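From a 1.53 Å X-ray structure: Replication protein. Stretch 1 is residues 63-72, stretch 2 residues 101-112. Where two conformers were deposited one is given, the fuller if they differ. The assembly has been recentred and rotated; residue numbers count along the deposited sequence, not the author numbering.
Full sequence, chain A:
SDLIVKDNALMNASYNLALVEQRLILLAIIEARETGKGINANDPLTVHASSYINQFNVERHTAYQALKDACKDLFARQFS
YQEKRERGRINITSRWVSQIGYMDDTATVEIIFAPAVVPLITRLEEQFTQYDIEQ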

ATOM      1  N   ALA A  63      21.702  13.713   5.234  1.00 35.40           N
ATOM      2  CA  ALA A  63      20.266  13.930   5.385  1.00 34.05           C
ATOM      3  C   ALA A  63      19.483  13.174   4.321  1.00 31.13           C
ATOM      4  O   ALA A  63      18.504  12.489   4.630  1.00 29.79           O
ATOM      5  CB  ALA A  63      19.951  15.426   5.318  1.00 35.56           C
ATOM      6  N   TYR A  64      19.913  13.260   3.061  1.00 31.41           N
ATOM      7  CA  TYR A  64      19.177  12.580   2.003  1.00 30.30           C
ATOM      8  C   TYR A  64      19.220  11.066   2.182  1.00 29.77           C
ATOM      9  O   TYR A  64      18.186  10.397   2.111  1.00 28.45           O
ATOM     10  CB  TYR A  64      19.717  12.969   0.633  1.00 31.17           C
ATOM     11  CG  TYR A  64      19.134  12.134  -0.486  1.00 30.50           C
ATOM     12  CD1 TYR A  64      17.775  12.142  -0.746  1.00 29.30           C
ATOM     13  CD2 TYR A  64      19.944  11.322  -1.265  1.00 31.32           C
ATOM     14  CE1 TYR A  64      17.237  11.372  -1.767  1.00 28.93           C
ATOM     15  CE2 TYR A  64      19.418  10.549  -2.289  1.00 30.99           C
ATOM     16  CZ  TYR A  64      18.061  10.580  -2.533  1.00 29.79           C
ATOM     17  OH  TYR A  64      17.525   9.819  -3.545  1.00 29.70           O
ATOM     18  N   GLN A  65      20.409  10.503   2.426  1.00 32.40           N
ATOM     19  CA  GLN A  65      20.493   9.057   2.619  1.00 31.72           C
ATOM     20  C   GLN A  65      19.622   8.611   3.788  1.00 29.74           C
ATOM     21  O   GLN A  65      18.984   7.553   3.732  1.00 28.81           O
ATOM     22  CB  GLN A  65      21.942   8.630   2.842  1.00 34.42           C
ATOM     23  CG  GLN A  65      22.143   7.120   2.804  1.00 35.47           C
ATOM     24  CD  GLN A  65      21.869   6.534   1.422  1.00 34.85           C
ATOM     25  OE1 GLN A  65      22.395   7.014   0.417  1.00 35.78           O
ATOM     26  NE2 GLN A  65      21.035   5.506   1.370  1.00 33.37           N
ATOM     27  N   ALA A  66      19.590   9.404   4.865  1.00 30.05           N
ATOM     28  CA  ALA A  66      18.742   9.074   6.004  1.00 29.63           C
ATOM     29  C   ALA A  66      17.278   8.996   5.596  1.00 27.41           C
ATOM     30  O   ALA A  66      16.566   8.064   5.989  1.00 27.38           O
ATOM     31  CB  ALA A  66      18.924  10.120   7.107  1.00 30.22           C
ATOM     32  N   LEU A  67      16.819   9.953   4.792  1.00 27.46           N
ATOM     33  CA  LEU A  67      15.446   9.919   4.302  1.00 26.55           C
ATOM     34  C   LEU A  67      15.213   8.727   3.384  1.00 26.98           C
ATOM     35  O   LEU A  67      14.188   8.041   3.487  1.00 25.18           O
ATOM     36  CB  LEU A  67      15.140  11.212   3.556  1.00 27.50           C
ATOM     37  CG  LEU A  67      15.014  12.497   4.357  1.00 29.42           C
ATOM     38  CD1 LEU A  67      14.786  13.609   3.363  1.00 29.53           C
ATOM     39  CD2 LEU A  67      13.883  12.409   5.367  1.00 30.06           C
ATOM     40  N   LYS A  68      16.157   8.464   2.482  1.00 27.70           N
ATOM     41  CA  LYS A  68      16.038   7.325   1.580  1.00 28.31           C
ATOM     42  C   LYS A  68      15.902   6.028   2.363  1.00 27.22           C
ATOM     43  O   LYS A  68      15.039   5.190   2.064  1.00 26.87           O
ATOM     44  CB  LYS A  68      17.266   7.302   0.671  1.00 31.79           C
ATOM     45  CG  LYS A  68      17.221   6.356  -0.492  1.00 33.30           C
ATOM     46  CD  LYS A  68      18.313   6.750  -1.471  1.00 34.03           C
ATOM     47  CE  LYS A  68      18.627   5.627  -2.428  1.00 33.20           C
ATOM     48  NZ  LYS A  68      19.795   5.932  -3.304  1.00 33.06           N
ATOM     49  N   ASP A  69      16.744   5.849   3.383  1.00 27.94           N
ATOM     50  CA  ASP A  69      16.678   4.652   4.214  1.00 30.77           C
ATOM     51  C   ASP A  69      15.411   4.614   5.062  1.00 27.95           C
ATOM     52  O   ASP A  69      14.858   3.537   5.302  1.00 27.81           O
ATOM     53  CB  ASP A  69      17.923   4.562   5.100  1.00 38.10           C
ATOM     54  CG  ASP A  69      19.173   4.213   4.313  1.00 45.10           C
ATOM     55  OD1 ASP A  69      20.277   4.603   4.744  1.00 48.21           O
ATOM     56  OD2 ASP A  69      19.046   3.579   3.246  1.00 45.76           O
ATOM     57  N   ALA A  70      14.948   5.774   5.547  1.00 25.76           N
ATOM     58  CA  ALA A  70      13.715   5.811   6.332  1.00 26.75           C
ATOM     59  C   ALA A  70      12.510   5.395   5.495  1.00 26.59           C
ATOM     60  O   ALA A  70      11.596   4.727   5.998  1.00 26.24           O
ATOM     61  CB  ALA A  70      13.495   7.213   6.897  1.00 27.27           C
ATOM     62  N   CYS A  71      12.486   5.787   4.219  1.00 27.44           N
ATOM     63  CA  CYS A  71      11.413   5.354   3.325  1.00 27.17           C
ATOM     64  C   CYS A  71      11.328   3.836   3.272  1.00 26.54           C
ATOM     65  O   CYS A  71      10.243   3.255   3.399  1.00 25.79           O
ATOM     66  CB  CYS A  71      11.640   5.922   1.924  1.00 28.55           C
ATOM     67  SG  CYS A  71      11.203   7.673   1.762  1.00 29.94           S
ATOM     68  N   LYS A  72      12.467   3.172   3.079  1.00 25.92           N
ATOM     69  CA  LYS A  72      12.466   1.716   3.000  1.00 26.86           C
ATOM     70  C   LYS A  72      11.994   1.096   4.309  1.00 25.17           C
ATOM     71  O   LYS A  72      11.210   0.138   4.306  1.00 24.77           O
ATOM     72  CB  LYS A  72      13.865   1.216   2.642  1.00 30.19           C
TER
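Stretch 2, residues 101-112: GYMDDTATVEII

How does stretch 2 lie on the helix? It forms a hairpin: strand 101-103 runs one way, residues 104-107 turn, and strand 108-112 returns. The backbone pairs the two arms through E110 N to G101 O at 2.8 Å and M103 N to T108 O at 2.9 Å. Helix 63-72 lies along this hairpin, nearly in line with its strands. The first strand runs antiparallel to the helix, at 162° (signed crossing angle -162°) with a closest axial approach of 9.0 Å; the second runs nearly parallel, at 20° and 8.6 Å. The N-terminal part of stretch 1 therefore meets the turn, and C71 comes level with I111, their CA atoms 7.7 Å apart.

What does Y64 do at the turn? It contributes the largest contact area of any residue here. Its chi1 is t, and its ring reaches over the turn, with one face covered by the backbone of A107: A107 CA lies 3.8 Å from the ring centroid, a CH-pi contact. A107 adopts a positive phi of 52°, and its CB comes 4.0 Å from Y64 CG. At the ring edge, Y64 OH donates a hydrogen bond to D104 OD1 at 2.6 Å. Y64 OH also lies 3.4 Å from Y102 CB on the first arm, while Y64 CE1 comes 3.6 Å from T108 O on the second, so the tyrosine touches both.

How do L67 and K68 divide between apolar and charged partners? L67 points toward the hairpin and packs its CB 4.3 Å from V109 CG1, a branch that also lies 4.1 Å from Y64 CE1. K68 leaves the helix sideways, but its extended chain, t at all four chi angles, brings its end nearer. There K68 NZ forms a salt bridge with D104 OD1 at 3.0 Å, so one carboxylate oxygen accepts from both lysine and tyrosine. On the way K68 CE sits over a face of the Y102 ring, 3.5 Å from its centroid, and K68 NZ makes an off-centre cation-pi contact at 4.1 Å from that centroid.

What closes the contact at C71? Here the interface is apolar. C71 points toward the second strand, its SG 3.8 Å from V109 CB and 4.0 Å from I111 CG2. V109 and I111 both direct their CB atoms toward the helix, while T108 and E110 point away, the alternation expected of an extended strand. V109 thus meets Y64, L67 and C71 in turn, linking the polar cluster near the turn to the buried end of the contact.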

ATOM      1  N   GLY A 101       9.487   6.424  -3.186  1.00 21.35           N
ATOM      2  CA  GLY A 101      10.355   6.723  -4.308  1.00 21.03           C
ATOM      3  C   GLY A 101      11.466   7.647  -3.879  1.00 21.29           C
ATOM      4  O   GLY A 101      11.334   8.400  -2.912  1.00 21.74           O
ATOM      5  N   TYR A 102      12.565   7.593  -4.619  1.00 20.87           N
ATOM      6  CA  TYR A 102      13.674   8.492  -4.346  1.00 21.29           C
ATOM      7  C   TYR A 102      14.306   8.965  -5.641  1.00 22.43           C
ATOM      8  O   TYR A 102      14.393   8.219  -6.625  1.00 22.71           O
ATOM      9  CB  TYR A 102      14.738   7.825  -3.462  1.00 23.69           C
ATOM     10  CG  TYR A 102      15.383   6.622  -4.094  1.00 25.02           C
ATOM     11  CD1 TYR A 102      16.448   6.767  -4.969  1.00 26.19           C
ATOM     12  CD2 TYR A 102      14.947   5.341  -3.796  1.00 25.58           C
ATOM     13  CE1 TYR A 102      17.049   5.662  -5.556  1.00 27.53           C
ATOM     14  CE2 TYR A 102      15.543   4.232  -4.364  1.00 26.52           C
ATOM     15  CZ  TYR A 102      16.591   4.399  -5.244  1.00 27.08           C
ATOM     16  OH  TYR A 102      17.188   3.294  -5.812  1.00 29.13           O
ATOM     17  N   MET A 103      14.778  10.213  -5.606  1.00 24.12           N
ATOM     18  CA  MET A 103      15.485  10.847  -6.718  0.58 26.83           C
ATOM     19  C   MET A 103      16.856  11.298  -6.221  1.00 28.14           C
ATOM     20  O   MET A 103      16.970  12.333  -5.554  1.00 28.14           O
ATOM     21  CB  MET A 103      14.696  12.030  -7.257  0.58 29.26           C
ATOM     22  CG  MET A 103      13.343  11.669  -7.813  0.58 29.84           C
ATOM     23  SD  MET A 103      12.443  13.132  -8.346  0.58 35.80           S
ATOM     24  CE  MET A 103      13.494  13.676  -9.688  0.58 39.74           C
ATOM     25  N   ASP A 104      17.892  10.541  -6.568  1.00 28.10           N
ATOM     26  CA  ASP A 104      19.235  10.854  -6.096  1.00 30.09           C
ATOM     27  C   ASP A 104      19.694  12.229  -6.564  1.00 32.67           C
ATOM     28  O   ASP A 104      20.405  12.932  -5.833  1.00 36.35           O
ATOM     29  CB  ASP A 104      20.211   9.788  -6.583  1.00 31.04           C
ATOM     30  CG  ASP A 104      20.047   8.471  -5.858  1.00 30.87           C
ATOM     31  OD1 ASP A 104      19.331   8.418  -4.839  1.00 29.06           O
ATOM     32  OD2 ASP A 104      20.625   7.469  -6.335  1.00 31.47           O
ATOM     33  N   ASP A 105      19.359  12.607  -7.800  1.00 30.15           N
ATOM     34  CA  ASP A 105      19.931  13.820  -8.377  1.00 31.74           C
ATOM     35  C   ASP A 105      19.387  15.095  -7.732  1.00 30.94           C
ATOM     36  O   ASP A 105      20.053  16.136  -7.798  1.00 32.36           O
ATOM     37  CB  ASP A 105      19.697  13.840  -9.890  1.00 34.39           C
ATOM     38  CG  ASP A 105      20.590  12.852 -10.628  1.00 38.77           C
ATOM     39  OD1 ASP A 105      21.406  12.169  -9.968  1.00 39.47           O
ATOM     40  OD2 ASP A 105      20.478  12.756 -11.867  1.00 41.24           O
ATOM     41  N   THR A 106      18.191  15.049  -7.142  1.00 29.56           N
ATOM     42  CA  THR A 106      17.594  16.211  -6.494  1.00 30.53           C
ATOM     43  C   THR A 106      17.457  16.071  -4.982  1.00 29.93           C
ATOM     44  O   THR A 106      16.895  16.969  -4.343  1.00 30.55           O
ATOM     45  CB  THR A 106      16.208  16.499  -7.086  1.00 32.20           C
ATOM     46  OG1 THR A 106      15.380  15.336  -6.957  1.00 30.68           O
ATOM     47  CG2 THR A 106      16.318  16.887  -8.551  1.00 35.78           C
ATOM     48  N   ALA A 107      17.940  14.981  -4.396  1.00 28.69           N
ATOM     49  CA  ALA A 107      17.851  14.762  -2.952  1.00 27.58           C
ATOM     50  C   ALA A 107      16.417  14.923  -2.457  1.00 26.90           C
ATOM     51  O   ALA A 107      16.146  15.644  -1.493  1.00 28.49           O
ATOM     52  CB  ALA A 107      18.781  15.703  -2.190  1.00 29.01           C
ATOM     53  N   THR A 108      15.499  14.228  -3.124  1.00 25.36           N
ATOM     54  CA  THR A 108      14.090  14.220  -2.761  1.00 25.98           C
ATOM     55  C   THR A 108      13.586  12.787  -2.701  1.00 23.93           C
ATOM     56  O   THR A 108      14.097  11.898  -3.396  1.00 23.88           O
ATOM     57  CB  THR A 108      13.242  15.017  -3.761  1.00 30.05           C
ATOM     58  OG1 THR A 108      13.324  14.411  -5.056  1.00 32.54           O
ATOM     59  CG2 THR A 108      13.741  16.440  -3.864  1.00 31.79           C
ATOM     60  N   VAL A 109      12.583  12.568  -1.855  1.00 22.06           N
ATOM     61  CA  VAL A 109      11.870  11.303  -1.779  1.00 22.19           C
ATOM     62  C   VAL A 109      10.377  11.584  -1.957  1.00 21.81           C
ATOM     63  O   VAL A 109       9.925  12.731  -1.925  1.00 22.92           O
ATOM     64  CB  VAL A 109      12.138  10.556  -0.454  1.00 22.99           C
ATOM     65  CG1 VAL A 109      13.633  10.239  -0.304  1.00 24.53           C
ATOM     66  CG2 VAL A 109      11.639  11.364   0.722  1.00 25.06           C
ATOM     67  N   GLU A 110       9.616  10.515  -2.174  1.00 23.42           N
ATOM     68  CA  GLU A 110       8.183  10.593  -2.413  1.00 26.16           C
ATOM     69  C   GLU A 110       7.515   9.444  -1.674  1.00 26.28           C
ATOM     70  O   GLU A 110       8.023   8.324  -1.690  1.00 29.12           O
ATOM     71  CB  GLU A 110       7.840  10.469  -3.898  1.00 29.81           C
ATOM     72  CG  GLU A 110       7.987  11.710  -4.723  1.00 34.82           C
ATOM     73  CD  GLU A 110       7.387  11.519  -6.100  1.00 38.05           C
ATOM     74  OE1 GLU A 110       6.777  10.451  -6.339  1.00 38.87           O
ATOM     75  OE2 GLU A 110       7.539  12.417  -6.944  1.00 40.50           O
ATOM     76  N   ILE A 111       6.352   9.697  -1.079  1.00 22.47           N
ATOM     77  CA  ILE A 111       5.595   8.638  -0.427  1.00 21.59           C
ATOM     78  C   ILE A 111       4.113   8.825  -0.721  1.00 19.74           C
ATOM     79  O   ILE A 111       3.652   9.938  -0.986  1.00 20.59           O
ATOM     80  CB  ILE A 111       5.818   8.579   1.103  1.00 23.43           C
ATOM     81  CG1 ILE A 111       5.293   9.833   1.810  1.00 25.39           C
ATOM     82  CG2 ILE A 111       7.300   8.387   1.425  1.00 24.90           C
ATOM     83  CD1 ILE A 111       5.330   9.719   3.326  1.00 25.84           C
ATOM     84  N   ILE A 112       3.372   7.726  -0.696  1.00 20.12           N
ATOM     85  CA  ILE A 112       1.915   7.764  -0.665  1.00 19.61           C
ATOM     86  C   ILE A 112       1.445   7.026   0.580  1.00 19.00           C
ATOM     87  O   ILE A 112       1.807   5.865   0.785  1.00 19.45           O
ATOM     88  CB  ILE A 112       1.273   7.141  -1.913  1.00 20.42           C
ATOM     89  CG1 ILE A 112       1.852   7.736  -3.199  1.00 22.55           C
ATOM     90  CG2 ILE A 112      -0.239   7.376  -1.865  1.00 20.46           C
ATOM     91  CD1 ILE A 112       1.226   7.175  -4.474  1.00 24.61           C
TER